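Local coordinates for pyridine nucleotide-disulphide oxidoreductase dimerisation region (Escherichia coli BL21, PDB 6KYY), which is a hypochlorous acid-induced flavoprotein disulfide reductase that carries FAD, binds copper(II) and is probably involved in resistance to reactive chlorine species, at residues Thr24-Leu29 with Pro97-Ile102; Val62-Gln67 with Ile75-Glu80; Phe180-Ala185 with Val339-Pro344. All coordinates share one frame; numbering follows the deposited sequence.

The chain starts in the FAD-binding part of the fold. Interaction 1 sets helix 20-31 against strand 99-103 and closes a loop of 67 residues. Interaction 2 falls within that loop: it closes a short turn between helices 55-65 and 71-94, and the second of these leads on to strand 99-103. Interaction 3 follows later in the chain. It closes a loop of 153 residues and joins helix 175-186 to the loop between strands 337-339 and 345-349, in the dimerisation region. Interactions 2 and 3 touch, through Q66 with T342 and V62 with M183. Interaction 1 stands apart, its centre about 32 Å from that of interaction 2.

Interaction 1: Thr24-Leu29 with Pro97-Ile102; sequences TLAVTL and PNIDVI
The apolar part of this contact is made by I99 and A26. The methyl CD1 of I99 lies 4.0 Å from CB of A26. Both CA-CB bonds point across the gap, and the two CA atoms are 7.1 Å apart. CG1 of I99 stands anti to the carbonyl carbon (chi1 -74°), and CD1 then continues the chain in extended form (chi2 -177°). The side chain therefore meets the helix with its end methyl. V27 adds little. Its CA-CB bond points away, and its backbone N is 4.1 Å from CD1 of I99.

The polar atoms near this methyl belong to the backbone. O of A26 is 3.3 Å from CD1 of I99, a van der Waals contact with a carbonyl of the helix. No hydrogen bond crosses between the segments. Within the helix, OG1 of T28 bonds to O of T24 at 2.6 Å. N of T28 also bonds to that oxygen, from the opposite face of the carbonyl plane.

The segments belong to the Rossmann-type FAD-binding fold. Helix 20-31 follows the glycine-rich turn, and strand 99-103 runs parallel to strand 36-40. L93 of helix 71-94 packs on A26, V27 and I99, and V36 also touches A26. With no hydrogen bond between the segments, they meet here by van der Waals contact, the I99 methyl against A26.

Interaction 2: Val62-Gln67 with Ile75-Glu80; sequences VHDAQQ and IQRKNE
R77 reaches across to D64, and its guanidinium passes close to the ring of H63. NE of R77 donates to OD2 of D64 at 3.0 Å, with an N-H...O angle of 162°. This is the hydrogen bond of a salt bridge. The acceptor lies almost in the guanidinium plane, at its edge. Seen from the carboxylate, the donor is well above the plane. The two flat groups are turned 76° against each other, and a single N-H...O bond joins them. OD1 of D64 stays 3.7 Å from NE of R77.

The shape of R77 explains the use of NE. CG is anti to the backbone N, the chain runs straight to CD, and then it bends at chi3 (90°). The bend turns NE toward the aspartate, while NH1 and NH2 point on to other partners. The segments lie on helices 55-65 and 71-94, two consecutive helices of the FAD-binding region joined by a short turn. Helix 55-65 begins at C55, which with C50 binds copper in this crystal.

NH1 and NH2 of R77 bond to the carbonyl oxygens of R376 and V377 of the second subunit. The arginine thus joins the helix pair to the dimer interface. H63 also packs on V377 of that subunit. Its ND1 is 4.1 Å from NH2 of R77, a nearby pair with no bond. Along helix 71-94, NE2 of Q76 bonds to OE2 of E80 at 3.1 Å.

Interaction 3: Phe180-Ala185 with Val339-Pro344; sequences FASMFA and VFMTPP
S182 and M341 meet where helix 175-186 packs against the loop between strands 337-339 and 345-349. A G-x-G-x-x-G pattern (G172, G174, G177) runs into the start of the helix, consistent with a second Rossmann-type dinucleotide-binding unit. The loop belongs to the dimerisation domain of this family of disulfide reductases. It opens with an inverse gamma turn centred on F340, a residue that touches FAD and also P434 of the second subunit. Further on, the peptide bond between T342 and P343 is cis.

The CA-CB bond of S182 points to the loop. OG lies beside the backbone N, anti to the carbonyl carbon (chi1 -36°). This brings it within 3.3 Å of CG and 3.4 Å of CB of M341. The approach is by oxygen to methylene carbons, so it is not a hydrogen bond. The hydroxyl has a weak hydrogen bond to the carbonyl oxygen of V178, one turn back in the same helix.

M341 places its first carbons alongside S182. CG is anti to the carbonyl carbon (chi1 -64°), the chain is extended as far as SD, and it bends at chi3 (-57°). CE turns away from S182. The side chain also touches I212 of helix 206-218 and V178 of helix 175-186. L216 of helix 206-218 also touches S182, so that helix borders both partners.

T342 comes less close with its side chain. Its OG1 makes a weak bond to O of M341, and its main partner is NE2 of Q66, which donates a hydrogen bond to it. Toward the helix, the nearest atoms are N of T342 and CB of S182, 4.2 Å apart.

Interaction 1: Thr24-Leu29 with Pro97-Ile102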
loop_
_atom_site.group_PDB
_atom_site.type_symbol
_atom_site.label_atom_id
_atom_site.label_comp_id
_atom_site.label_asym_id
_atom_site.label_seq_id
_atom_site.Cartn_x
_atom_site.Cartn_y
_atom_site.Cartn_z
ATOM N N THR B 24 14.350 -0.656 21.257
ATOM C CA THR B 24 15.297 -0.740 20.151
ATOM C C THR B 24 16.709 -0.395 20.606
ATOM O O THR B 24 17.679 -1.015 20.157
ATOM C CB THR B 24 14.866 0.186 19.014
ATOM O OG1 THR B 24 13.458 0.043 18.785
ATOM C CG2 THR B 24 15.620 -0.152 17.736
ATOM N N LEU B 25 16.839 0.593 21.494
ATOM C CA LEU B 25 18.151 0.941 22.029
ATOM C C LEU B 25 18.720 -0.191 22.872
ATOM O O LEU B 25 19.927 -0.457 22.829
ATOM C CB LEU B 25 18.055 2.227 22.849
ATOM C CG LEU B 25 19.379 2.841 23.301
ATOM C CD1 LEU B 25 20.262 3.133 22.101
ATOM C CD2 LEU B 25 19.133 4.103 24.112
ATOM N N ALA B 26 17.865 -0.871 23.641
ATOM C CA ALA B 26 18.331 -1.963 24.489
ATOM C C ALA B 26 18.958 -3.080 23.664
ATOM O O ALA B 26 19.987 -3.642 24.053
ATOM C CB ALA B 26 17.176 -2.504 25.331
ATOM N N VAL B 27 18.355 -3.413 22.521
ATOM C CA VAL B 27 18.904 -4.473 21.681
ATOM C C VAL B 27 20.195 -4.017 21.013
ATOM O O VAL B 27 21.129 -4.809 20.834
ATOM C CB VAL B 27 17.862 -4.937 20.645
ATOM C CG1 VAL B 27 18.296 -6.246 20.010
ATOM C CG2 VAL B 27 16.516 -5.120 21.305
ATOM N N THR B 28 20.273 -2.740 20.631
ATOM C CA THR B 28 21.460 -2.251 19.940
ATOM C C THR B 28 22.638 -2.054 20.886
ATOM O O THR B 28 23.791 -2.216 20.472
ATOM C CB THR B 28 21.149 -0.939 19.216
ATOM O OG1 THR B 28 19.808 -0.975 18.713
ATOM C CG2 THR B 28 22.114 -0.734 18.056
ATOM N N LEU B 29 22.378 -1.711 22.150
ATOM C CA LEU B 29 23.470 -1.533 23.101
ATOM C C LEU B 29 23.939 -2.866 23.671
ATOM O O LEU B 29 25.137 -3.057 23.903
ATOM C CB LEU B 29 23.045 -0.587 24.226
ATOM C CG LEU B 29 22.703 0.845 23.807
ATOM C CD1 LEU B 29 22.510 1.733 25.026
ATOM C CD2 LEU B 29 23.772 1.416 22.886
ATOM N N PRO B 97 21.981 -11.953 26.763
ATOM C CA PRO B 97 22.583 -12.034 28.105
ATOM C C PRO B 97 22.818 -10.681 28.755
ATOM O O PRO B 97 22.757 -10.581 29.986
ATOM C CB PRO B 97 23.906 -12.774 27.852
ATOM C CG PRO B 97 23.736 -13.447 26.523
ATOM C CD PRO B 97 22.840 -12.551 25.729
ATOM N N ASN B 98 23.077 -9.637 27.971
ATOM C CA ASN B 98 23.400 -8.322 28.508
ATOM C C ASN B 98 22.168 -7.464 28.782
ATOM O O ASN B 98 22.317 -6.275 29.080
ATOM C CB ASN B 98 24.338 -7.576 27.556
ATOM C CG ASN B 98 25.335 -8.494 26.876
ATOM O OD1 ASN B 98 25.013 -9.159 25.892
ATOM N ND2 ASN B 98 26.557 -8.529 27.395
ATOM N N ILE B 99 20.965 -8.027 28.689
ATOM C CA ILE B 99 19.728 -7.291 28.931
ATOM C C ILE B 99 19.025 -7.903 30.135
ATOM O O ILE B 99 18.871 -9.127 30.215
ATOM C CB ILE B 99 18.801 -7.300 27.702
ATOM C CG1 ILE B 99 19.333 -6.359 26.625
ATOM C CG2 ILE B 99 17.392 -6.877 28.089
ATOM C CD1 ILE B 99 18.442 -6.265 25.404
ATOM N N ASP B 100 18.601 -7.050 31.063
ATOM C CA ASP B 100 17.810 -7.452 32.223
ATOM C C ASP B 100 16.473 -6.721 32.150
ATOM O O ASP B 100 16.392 -5.533 32.475
ATOM C CB ASP B 100 18.539 -7.140 33.526
ATOM C CG ASP B 100 19.581 -8.179 33.876
ATOM O OD1 ASP B 100 20.724 -7.789 34.196
ATOM O OD2 ASP B 100 19.260 -9.385 33.832
ATOM N N VAL B 101 15.429 -7.421 31.717
ATOM C CA VAL B 101 14.080 -6.866 31.730
ATOM C C VAL B 101 13.572 -6.939 33.167
ATOM O O VAL B 101 13.328 -8.026 33.696
ATOM C CB VAL B 101 13.148 -7.611 30.769
ATOM C CG1 VAL B 101 11.820 -6.878 30.650
ATOM C CG2 VAL B 101 13.804 -7.758 29.406
ATOM N N ILE B 102 13.418 -5.782 33.802
ATOM C CA ILE B 102 13.103 -5.692 35.222
ATOM C C ILE B 102 11.674 -5.182 35.361
ATOM O O ILE B 102 11.377 -4.031 35.014
ATOM C CB ILE B 102 14.094 -4.787 35.964
ATOM C CG1 ILE B 102 15.472 -5.451 36.016
ATOM C CG2 ILE B 102 13.594 -4.482 37.368
ATOM C CD1 ILE B 102 16.605 -4.538 35.623
#

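Interaction 2: Val62-Gln67 with Ile75-Glu80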
loop_
_atom_site.group_PDB
_atom_site.type_symbol
_atom_site.label_atom_id
_atom_site.label_comp_id
_atom_site.label_asym_id
_atom_site.label_seq_id
_atom_site.Cartn_x
_atom_site.Cartn_y
_atom_site.Cartn_z
ATOM N N VAL B 62 -9.767 -2.550 12.718
ATOM C CA VAL B 62 -10.228 -1.801 11.550
ATOM C C VAL B 62 -10.209 -2.686 10.310
ATOM O O VAL B 62 -11.117 -2.625 9.472
ATOM C CB VAL B 62 -9.382 -0.528 11.353
ATOM C CG1 VAL B 62 -9.875 0.256 10.145
ATOM C CG2 VAL B 62 -9.438 0.347 12.593
ATOM N N HIS B 63 -9.180 -3.527 10.174
ATOM C CA HIS B 63 -9.124 -4.440 9.037
ATOM C C HIS B 63 -10.254 -5.459 9.095
ATOM O O HIS B 63 -10.822 -5.826 8.059
ATOM C CB HIS B 63 -7.768 -5.142 8.990
ATOM C CG HIS B 63 -7.621 -6.092 7.841
ATOM N ND1 HIS B 63 -7.931 -7.431 7.938
ATOM C CD2 HIS B 63 -7.201 -5.894 6.569
ATOM C CE1 HIS B 63 -7.706 -8.019 6.776
ATOM N NE2 HIS B 63 -7.262 -7.108 5.928
ATOM N N ASP B 64 -10.596 -5.930 10.297
ATOM C CA ASP B 64 -11.735 -6.831 10.438
ATOM C C ASP B 64 -13.050 -6.075 10.310
ATOM O O ASP B 64 -14.022 -6.598 9.751
ATOM C CB ASP B 64 -11.665 -7.564 11.776
ATOM C CG ASP B 64 -10.922 -8.882 11.682
ATOM O OD1 ASP B 64 -10.745 -9.386 10.553
ATOM O OD2 ASP B 64 -10.516 -9.415 12.736
ATOM N N ALA B 65 -13.100 -4.841 10.822
ATOM C CA ALA B 65 -14.319 -4.047 10.720
ATOM C C ALA B 65 -14.647 -3.701 9.274
ATOM O O ALA B 65 -15.825 -3.574 8.921
ATOM C CB ALA B 65 -14.189 -2.774 11.555
ATOM N N GLN B 66 -13.627 -3.546 8.427
ATOM C CA GLN B 66 -13.866 -3.291 7.012
ATOM C C GLN B 66 -14.522 -4.476 6.318
ATOM O O GLN B 66 -15.189 -4.289 5.295
ATOM C CB GLN B 66 -12.553 -2.939 6.313
ATOM C CG GLN B 66 -12.046 -1.542 6.622
ATOM C CD GLN B 66 -10.697 -1.254 5.992
ATOM O OE1 GLN B 66 -10.123 -2.104 5.311
ATOM N NE2 GLN B 66 -10.183 -0.050 6.216
ATOM N N GLN B 67 -14.351 -5.685 6.850
ATOM C CA GLN B 67 -14.972 -6.884 6.304
ATOM C C GLN B 67 -16.309 -7.207 6.961
ATOM O O GLN B 67 -16.879 -8.266 6.683
ATOM C CB GLN B 67 -14.024 -8.078 6.444
ATOM C CG GLN B 67 -12.992 -8.190 5.332
ATOM C CD GLN B 67 -11.895 -9.187 5.653
ATOM O OE1 GLN B 67 -11.715 -9.580 6.805
ATOM N NE2 GLN B 67 -11.155 -9.601 4.632
ATOM N N ILE B 75 -12.313 -9.186 18.196
ATOM C CA ILE B 75 -11.637 -9.028 19.481
ATOM C C ILE B 75 -10.822 -10.275 19.800
ATOM O O ILE B 75 -9.726 -10.194 20.368
ATOM C CB ILE B 75 -12.659 -8.715 20.590
ATOM C CG1 ILE B 75 -13.346 -7.375 20.318
ATOM C CG2 ILE B 75 -11.989 -8.695 21.956
ATOM C CD1 ILE B 75 -12.452 -6.175 20.542
ATOM N N GLN B 76 -11.342 -11.448 19.428
ATOM C CA GLN B 76 -10.594 -12.687 19.622
ATOM C C GLN B 76 -9.317 -12.693 18.791
ATOM O O GLN B 76 -8.248 -13.067 19.286
ATOM C CB GLN B 76 -11.473 -13.887 19.271
ATOM C CG GLN B 76 -10.805 -15.236 19.488
ATOM C CD GLN B 76 -10.552 -15.535 20.953
ATOM O OE1 GLN B 76 -11.177 -14.948 21.838
ATOM N NE2 GLN B 76 -9.633 -16.456 21.219
ATOM N N ARG B 77 -9.409 -12.281 17.523
ATOM C CA ARG B 77 -8.213 -12.202 16.691
ATOM C C ARG B 77 -7.298 -11.077 17.152
ATOM O O ARG B 77 -6.069 -11.203 17.087
ATOM C CB ARG B 77 -8.597 -12.012 15.224
ATOM C CG ARG B 77 -7.440 -12.209 14.257
ATOM C CD ARG B 77 -7.881 -12.054 12.811
ATOM N NE ARG B 77 -7.772 -10.673 12.345
ATOM C CZ ARG B 77 -6.645 -10.116 11.915
ATOM N NH1 ARG B 77 -5.519 -10.816 11.893
ATOM N NH2 ARG B 77 -6.643 -8.854 11.508
ATOM N N LYS B 78 -7.878 -9.966 17.613
ATOM C CA LYS B 78 -7.067 -8.892 18.172
ATOM C C LYS B 78 -6.229 -9.395 19.341
ATOM O O LYS B 78 -5.041 -9.070 19.446
ATOM C CB LYS B 78 -7.963 -7.730 18.602
ATOM C CG LYS B 78 -7.247 -6.634 19.376
ATOM C CD LYS B 78 -8.068 -6.176 20.571
ATOM C CE LYS B 78 -7.485 -6.698 21.872
ATOM N NZ LYS B 78 -8.405 -6.488 23.023
ATOM N N ASN B 79 -6.824 -10.215 20.213
ATOM C CA ASN B 79 -6.079 -10.761 21.344
ATOM C C ASN B 79 -4.921 -11.636 20.879
ATOM O O ASN B 79 -3.822 -11.573 21.443
ATOM C CB ASN B 79 -7.012 -11.557 22.254
ATOM C CG ASN B 79 -7.851 -10.670 23.147
ATOM O OD1 ASN B 79 -7.522 -9.507 23.374
ATOM N ND2 ASN B 79 -8.947 -11.217 23.658
ATOM N N GLU B 80 -5.147 -12.458 19.851
ATOM C CA GLU B 80 -4.095 -13.354 19.376
ATOM C C GLU B 80 -2.920 -12.583 18.790
ATOM O O GLU B 80 -1.772 -13.033 18.888
ATOM C CB GLU B 80 -4.661 -14.325 18.340
ATOM C CG GLU B 80 -5.310 -15.563 18.937
ATOM C CD GLU B 80 -6.627 -15.909 18.268
ATOM O OE1 GLU B 80 -6.794 -15.581 17.075
ATOM O OE2 GLU B 80 -7.495 -16.509 18.938
#

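Interaction 3: Phe180-Ala185 with Val339-Pro344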
loop_
_atom_site.group_PDB
_atom_site.type_symbol
_atom_site.label_atom_id
_atom_site.label_comp_id
_atom_site.label_asym_id
_atom_site.label_seq_id
_atom_site.Cartn_x
_atom_site.Cartn_y
_atom_site.Cartn_z
ATOM N N PHE B 180 -11.715 5.574 15.807
ATOM C CA PHE B 180 -12.687 4.715 16.469
ATOM C C PHE B 180 -14.095 4.911 15.927
ATOM O O PHE B 180 -14.925 4.004 16.056
ATOM C CB PHE B 180 -12.668 4.972 17.976
ATOM C CG PHE B 180 -11.645 4.161 18.713
ATOM C CD1 PHE B 180 -11.846 2.810 18.935
ATOM C CD2 PHE B 180 -10.482 4.747 19.180
ATOM C CE1 PHE B 180 -10.908 2.060 19.611
ATOM C CE2 PHE B 180 -9.538 4.000 19.857
ATOM C CZ PHE B 180 -9.752 2.654 20.074
ATOM N N ALA B 181 -14.384 6.068 15.331
ATOM C CA ALA B 181 -15.705 6.299 14.759
ATOM C C ALA B 181 -15.978 5.337 13.609
ATOM O O ALA B 181 -17.001 4.642 13.595
ATOM C CB ALA B 181 -15.830 7.749 14.293
ATOM N N SER B 182 -15.065 5.276 12.636
ATOM C CA SER B 182 -15.257 4.380 11.500
ATOM C C SER B 182 -15.194 2.919 11.927
ATOM O O SER B 182 -15.965 2.091 11.431
ATOM C CB SER B 182 -14.211 4.659 10.420
ATOM O OG SER B 182 -13.914 6.041 10.331
ATOM N N MET B 183 -14.283 2.587 12.846
ATOM C CA MET B 183 -14.084 1.190 13.226
ATOM C C MET B 183 -15.355 0.581 13.804
ATOM O O MET B 183 -15.731 -0.542 13.450
ATOM C CB MET B 183 -12.937 1.075 14.228
ATOM C CG MET B 183 -12.707 -0.341 14.732
ATOM S SD MET B 183 -12.113 -0.394 16.431
ATOM C CE MET B 183 -10.515 0.384 16.242
ATOM N N PHE B 184 -16.032 1.306 14.694
ATOM C CA PHE B 184 -17.239 0.765 15.307
ATOM C C PHE B 184 -18.461 0.946 14.416
ATOM O O PHE B 184 -19.363 0.099 14.433
ATOM C CB PHE B 184 -17.461 1.408 16.676
ATOM C CG PHE B 184 -16.617 0.807 17.766
ATOM C CD1 PHE B 184 -15.265 1.102 17.857
ATOM C CD2 PHE B 184 -17.170 -0.064 18.690
ATOM C CE1 PHE B 184 -14.483 0.546 18.852
ATOM C CE2 PHE B 184 -16.393 -0.624 19.689
ATOM C CZ PHE B 184 -15.049 -0.318 19.770
ATOM N N ALA B 185 -18.511 2.025 13.630
ATOM C CA ALA B 185 -19.585 2.167 12.653
ATOM C C ALA B 185 -19.466 1.129 11.547
ATOM O O ALA B 185 -20.469 0.780 10.913
ATOM C CB ALA B 185 -19.588 3.576 12.064
ATOM N N VAL B 339 -4.559 8.962 9.178
ATOM C CA VAL B 339 -5.748 8.734 9.993
ATOM C C VAL B 339 -6.413 7.473 9.463
ATOM O O VAL B 339 -6.923 7.456 8.337
ATOM C CB VAL B 339 -6.708 9.929 9.943
ATOM C CG1 VAL B 339 -7.830 9.757 10.961
ATOM C CG2 VAL B 339 -5.947 11.215 10.174
ATOM N N PHE B 340 -6.423 6.416 10.275
ATOM C CA PHE B 340 -6.792 5.085 9.791
ATOM C C PHE B 340 -8.305 4.874 9.885
ATOM O O PHE B 340 -8.820 4.073 10.667
ATOM C CB PHE B 340 -6.018 4.019 10.551
ATOM C CG PHE B 340 -4.591 3.900 10.114
ATOM C CD1 PHE B 340 -3.625 4.749 10.625
ATOM C CD2 PHE B 340 -4.220 2.956 9.172
ATOM C CE1 PHE B 340 -2.310 4.650 10.217
ATOM C CE2 PHE B 340 -2.906 2.850 8.759
ATOM C CZ PHE B 340 -1.950 3.699 9.283
ATOM N N MET B 341 -9.017 5.618 9.042
ATOM C CA MET B 341 -10.434 5.371 8.821
ATOM C C MET B 341 -10.623 4.350 7.710
ATOM O O MET B 341 -9.765 3.494 7.476
ATOM C CB MET B 341 -11.174 6.647 8.428
ATOM C CG MET B 341 -11.226 7.739 9.458
ATOM S SD MET B 341 -12.117 9.116 8.722
ATOM C CE MET B 341 -11.129 9.404 7.257
ATOM N N THR B 342 -11.753 4.459 7.014
ATOM C CA THR B 342 -12.007 3.714 5.784
ATOM C C THR B 342 -12.770 4.654 4.858
ATOM O O THR B 342 -13.977 4.875 5.048
ATOM C CB THR B 342 -12.796 2.433 6.043
ATOM O OG1 THR B 342 -12.087 1.614 6.983
ATOM C CG2 THR B 342 -12.993 1.657 4.750
ATOM N N PRO B 343 -12.100 5.245 3.857
ATOM C CA PRO B 343 -10.680 5.072 3.537
ATOM C C PRO B 343 -9.760 5.953 4.384
ATOM O O PRO B 343 -10.171 7.031 4.813
ATOM C CB PRO B 343 -10.614 5.474 2.067
ATOM C CG PRO B 343 -11.676 6.511 1.930
ATOM C CD PRO B 343 -12.764 6.165 2.917
ATOM N N PRO B 344 -8.533 5.495 4.619
ATOM C CA PRO B 344 -7.622 6.241 5.496
ATOM C C PRO B 344 -7.168 7.561 4.886
ATOM O O PRO B 344 -7.076 7.718 3.667
ATOM C CB PRO B 344 -6.440 5.282 5.687
ATOM C CG PRO B 344 -6.560 4.275 4.587
ATOM C CD PRO B 344 -8.009 4.166 4.261
#